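Local coordinates for DUF5012 domain-containing protein (Bacteroides thetaiotaomicron, PDB 5FQ8) that is a lipoprotein of unknown function that combines an Ig-like domain with a C-terminal all-beta domain, probably at the bacterial cell surface, at residues 86-100 with 119-132. Sequence-based numbering, arbitrary orientation.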
# COMPACT_ATOMS: atom_id res chain seq x y z
N TYR G 86 62.68 -10.34 29.55
CA TYR G 86 63.36 -9.68 30.65
C TYR G 86 64.27 -10.66 31.38
O TYR G 86 63.95 -11.85 31.53
CB TYR G 86 62.36 -9.10 31.64
CG TYR G 86 61.34 -8.15 31.06
CD1 TYR G 86 60.15 -8.63 30.52
CD2 TYR G 86 61.54 -6.78 31.08
CE1 TYR G 86 59.20 -7.78 30.00
CE2 TYR G 86 60.59 -5.92 30.56
CZ TYR G 86 59.43 -6.42 30.02
OH TYR G 86 58.49 -5.57 29.50
N VAL G 87 65.40 -10.16 31.87
CA VAL G 87 66.44 -10.98 32.49
C VAL G 87 66.69 -10.49 33.91
O VAL G 87 66.88 -9.29 34.13
CB VAL G 87 67.73 -10.96 31.67
CG1 VAL G 87 68.70 -11.99 32.19
CG2 VAL G 87 67.43 -11.22 30.23
N ALA G 88 66.73 -11.42 34.87
CA ALA G 88 66.92 -11.08 36.27
C ALA G 88 68.41 -10.93 36.59
O ALA G 88 69.27 -10.96 35.71
CB ALA G 88 66.26 -12.12 37.16
N ASP G 89 68.73 -10.78 37.88
CA ASP G 89 70.09 -10.52 38.31
C ASP G 89 70.76 -11.72 38.97
O ASP G 89 71.97 -11.65 39.24
CB ASP G 89 70.11 -9.34 39.30
CG ASP G 89 71.51 -8.89 39.66
OD1 ASP G 89 72.08 -8.08 38.92
OD2 ASP G 89 72.04 -9.36 40.69
N ASN G 90 70.01 -12.79 39.25
CA ASN G 90 70.48 -14.05 39.82
C ASN G 90 70.56 -13.99 41.35
O ASN G 90 70.33 -15.01 42.01
CB ASN G 90 71.85 -14.46 39.25
CG ASN G 90 71.84 -15.84 38.66
OD1 ASN G 90 70.78 -16.43 38.44
ND2 ASN G 90 73.02 -16.37 38.38
N THR G 91 70.84 -12.82 41.90
CA THR G 91 71.01 -12.66 43.34
C THR G 91 69.70 -12.89 44.08
O THR G 91 68.62 -12.53 43.59
CB THR G 91 71.53 -11.26 43.65
OG1 THR G 91 72.84 -11.11 43.07
CG2 THR G 91 71.60 -11.04 45.15
N ALA G 92 69.79 -13.48 45.27
CA ALA G 92 68.61 -13.77 46.06
C ALA G 92 67.96 -12.49 46.57
O ALA G 92 68.60 -11.43 46.68
CB ALA G 92 68.96 -14.68 47.23
N SER G 93 66.67 -12.60 46.90
CA SER G 93 65.84 -11.50 47.38
C SER G 93 64.45 -12.05 47.69
O SER G 93 63.99 -12.97 47.01
CB SER G 93 65.74 -10.39 46.33
OG SER G 93 65.01 -9.29 46.83
N PRO G 94 63.77 -11.55 48.72
CA PRO G 94 62.37 -11.96 48.94
C PRO G 94 61.45 -11.53 47.81
O PRO G 94 60.34 -12.07 47.69
CB PRO G 94 62.00 -11.30 50.27
CG PRO G 94 62.98 -10.19 50.44
CD PRO G 94 64.25 -10.65 49.79
N LEU G 95 61.87 -10.58 46.99
CA LEU G 95 61.15 -10.18 45.79
C LEU G 95 61.58 -11.10 44.65
O LEU G 95 62.76 -11.13 44.30
CB LEU G 95 61.44 -8.72 45.45
CG LEU G 95 60.37 -7.90 44.74
CD1 LEU G 95 59.04 -8.10 45.41
CD2 LEU G 95 60.76 -6.44 44.76
N LYS G 96 60.63 -11.85 44.11
CA LYS G 96 60.90 -12.80 43.03
C LYS G 96 60.33 -12.27 41.72
O LYS G 96 59.25 -11.67 41.71
CB LYS G 96 60.29 -14.17 43.35
CG LYS G 96 61.26 -15.19 43.94
CD LYS G 96 61.60 -14.90 45.40
CE LYS G 96 62.64 -15.88 45.92
NZ LYS G 96 63.11 -15.48 47.26
N SER G 97 61.05 -12.51 40.63
CA SER G 97 60.60 -12.10 39.29
C SER G 97 59.79 -13.19 38.60
O SER G 97 60.08 -14.38 38.77
CB SER G 97 61.81 -11.72 38.44
OG SER G 97 62.76 -11.03 39.23
N GLY G 98 58.78 -12.82 37.81
CA GLY G 98 58.49 -11.43 37.51
C GLY G 98 57.09 -10.99 37.11
O GLY G 98 56.72 -9.86 37.36
N ILE G 99 56.29 -11.85 36.49
CA ILE G 99 54.99 -11.41 35.99
C ILE G 99 54.00 -11.37 37.15
O ILE G 99 53.59 -12.41 37.67
CB ILE G 99 54.48 -12.28 34.84
CG1 ILE G 99 55.05 -11.77 33.52
CG2 ILE G 99 52.95 -12.25 34.77
CD1 ILE G 99 54.15 -11.99 32.34
N TYR G 100 53.62 -10.18 37.56
CA TYR G 100 52.72 -9.98 38.68
C TYR G 100 51.33 -9.63 38.19
O TYR G 100 51.16 -9.04 37.12
CB TYR G 100 53.23 -8.88 39.61
CG TYR G 100 54.36 -9.34 40.48
CD1 TYR G 100 55.67 -9.23 40.04
CD2 TYR G 100 54.13 -9.89 41.73
CE1 TYR G 100 56.71 -9.66 40.82
CE2 TYR G 100 55.17 -10.32 42.52
CZ TYR G 100 56.46 -10.20 42.05
OH TYR G 100 57.52 -10.62 42.83
N TYR G 119 44.90 -7.08 36.18
CA TYR G 119 45.89 -6.63 35.22
C TYR G 119 47.28 -7.12 35.59
O TYR G 119 47.62 -7.25 36.77
CB TYR G 119 45.86 -5.11 35.17
CG TYR G 119 44.50 -4.61 34.76
CD1 TYR G 119 43.86 -5.17 33.66
CD2 TYR G 119 43.84 -3.63 35.48
CE1 TYR G 119 42.62 -4.74 33.27
CE2 TYR G 119 42.59 -3.20 35.09
CZ TYR G 119 41.99 -3.76 33.98
OH TYR G 119 40.74 -3.34 33.58
N GLU G 120 48.08 -7.42 34.58
CA GLU G 120 49.42 -7.96 34.79
C GLU G 120 50.46 -6.86 34.63
O GLU G 120 50.30 -5.96 33.81
CB GLU G 120 49.72 -9.11 33.83
CG GLU G 120 49.01 -10.43 34.19
CD GLU G 120 49.48 -11.61 33.36
OE1 GLU G 120 50.24 -11.41 32.39
OE2 GLU G 120 49.08 -12.75 33.68
N ILE G 121 51.52 -6.93 35.43
CA ILE G 121 52.67 -6.05 35.30
C ILE G 121 53.94 -6.88 35.44
O ILE G 121 53.89 -8.08 35.70
CB ILE G 121 52.66 -4.91 36.33
CG1 ILE G 121 52.72 -5.48 37.74
CG2 ILE G 121 51.46 -4.02 36.14
CD1 ILE G 121 53.01 -4.44 38.78
N VAL G 122 55.08 -6.23 35.27
CA VAL G 122 56.37 -6.90 35.16
C VAL G 122 57.34 -6.28 36.17
O VAL G 122 57.48 -5.06 36.23
CB VAL G 122 56.95 -6.79 33.74
CG1 VAL G 122 58.23 -7.58 33.63
CG2 VAL G 122 55.94 -7.27 32.72
N ILE G 123 58.02 -7.14 36.93
CA ILE G 123 58.98 -6.71 37.95
C ILE G 123 60.17 -7.66 37.94
O ILE G 123 60.02 -8.85 38.23
CB ILE G 123 58.36 -6.66 39.36
CG1 ILE G 123 57.02 -5.92 39.37
CG2 ILE G 123 59.29 -5.98 40.33
CD1 ILE G 123 56.38 -5.84 40.71
N PHE G 124 61.36 -7.15 37.65
CA PHE G 124 62.57 -7.95 37.70
C PHE G 124 63.70 -7.09 38.24
O PHE G 124 63.65 -5.86 38.19
CB PHE G 124 62.96 -8.51 36.31
CG PHE G 124 63.59 -7.49 35.39
CD1 PHE G 124 62.80 -6.71 34.56
CD2 PHE G 124 64.96 -7.33 35.34
CE1 PHE G 124 63.37 -5.78 33.72
CE2 PHE G 124 65.54 -6.40 34.50
CZ PHE G 124 64.74 -5.62 33.69
N GLN G 125 64.74 -7.75 38.76
CA GLN G 125 65.86 -7.04 39.36
C GLN G 125 67.04 -6.99 38.40
O GLN G 125 67.46 -8.02 37.86
CB GLN G 125 66.28 -7.67 40.69
CG GLN G 125 66.59 -9.16 40.64
CD GLN G 125 67.56 -9.59 41.73
OE1 GLN G 125 67.90 -8.82 42.63
NE2 GLN G 125 68.03 -10.83 41.63
N MET G 126 67.57 -5.79 38.19
CA MET G 126 68.74 -5.58 37.34
C MET G 126 70.01 -5.40 38.14
O MET G 126 71.10 -5.40 37.55
CB MET G 126 68.52 -4.34 36.47
CG MET G 126 67.13 -3.74 36.60
SD MET G 126 67.06 -1.97 36.32
CE MET G 126 67.79 -1.85 34.69
N GLU G 127 69.90 -5.23 39.46
CA GLU G 127 70.98 -5.05 40.41
C GLU G 127 70.50 -5.62 41.73
O GLU G 127 69.31 -5.55 42.02
CB GLU G 127 71.36 -3.57 40.56
CG GLU G 127 72.18 -2.98 39.43
CD GLU G 127 73.66 -3.30 39.54
OE1 GLU G 127 74.01 -4.31 40.18
OE2 GLU G 127 74.47 -2.54 38.98
N PRO G 128 71.41 -6.16 42.56
CA PRO G 128 70.96 -6.99 43.69
C PRO G 128 69.96 -6.28 44.59
O PRO G 128 69.23 -6.92 45.35
CB PRO G 128 72.25 -7.30 44.43
CG PRO G 128 73.32 -7.12 43.41
CD PRO G 128 72.86 -5.98 42.58
N GLY G 129 69.92 -4.96 44.49
CA GLY G 129 68.96 -4.20 45.27
C GLY G 129 67.89 -3.54 44.44
O GLY G 129 66.78 -3.32 44.92
N ILE G 130 68.19 -3.22 43.19
CA ILE G 130 67.34 -2.38 42.35
C ILE G 130 66.49 -3.26 41.44
O ILE G 130 66.99 -4.21 40.83
CB ILE G 130 68.19 -1.38 41.54
CG1 ILE G 130 68.98 -0.47 42.48
CG2 ILE G 130 67.31 -0.56 40.62
CD1 ILE G 130 70.37 -0.96 42.82
N PHE G 131 65.21 -2.94 41.34
CA PHE G 131 64.27 -3.69 40.52
C PHE G 131 63.62 -2.79 39.49
O PHE G 131 63.34 -1.62 39.76
CB PHE G 131 63.17 -4.32 41.38
CG PHE G 131 63.65 -5.40 42.30
CD1 PHE G 131 64.49 -5.11 43.36
CD2 PHE G 131 63.25 -6.71 42.10
CE1 PHE G 131 64.92 -6.12 44.20
CE2 PHE G 131 63.68 -7.71 42.94
CZ PHE G 131 64.51 -7.42 43.99
N TYR G 132 63.37 -3.33 38.30
CA TYR G 132 62.67 -2.60 37.25
C TYR G 132 61.19 -2.93 37.30
O TYR G 132 60.81 -4.10 37.40
CB TYR G 132 63.23 -2.95 35.87
CG TYR G 132 62.41 -2.39 34.72
CD1 TYR G 132 62.67 -1.13 34.22
CD2 TYR G 132 61.39 -3.14 34.13
CE1 TYR G 132 61.94 -0.62 33.17
CE2 TYR G 132 60.65 -2.63 33.08
CZ TYR G 132 60.94 -1.37 32.60
OH TYR G 132 60.21 -0.86 31.55
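Val122 sets its CG1 methyl over the centre of the Tyr86 ring, 3.8 Å from the centroid, a CH-pi contact with the two side chains coming from opposite directions. Phe124 crosses Tyr86 at about a right angle, the ring planes 45° apart; its CG sits between backbone N and carbonyl carbon (chi1 77°), which turns the ring toward Tyr86 and the Val87 carbonyl. Further along, Leu95 lays CD2 over the middle of one Phe131 face, while Gln125 CB covers the opposite face off-centre and Ser93 OG lies at the ring edge. Beyond CG, Gln125 extends into the loop, where NE2 donates to a lone pair of Thr91 O (2.7 Å) through a bent bond (134° at the hydrogen). With alanine in place of Gln125, Thr91 O would probably lose this donor and the loop around it be freer to shift. On the neighbouring strand, the Tyr100 side chain crosses Ile123 at about a right angle. Strand 98-102 pairs antiparallel with 120-125, and the sheet carries on to 130-133 and then 154-159, whose Phe157 touches Leu95 and Ile123. Tyr86, near the end of strand 78-87 of the Ig-like domain, thus packs on the C-terminal sheet; Val26 and Ile64 also pack at this interdomain junction.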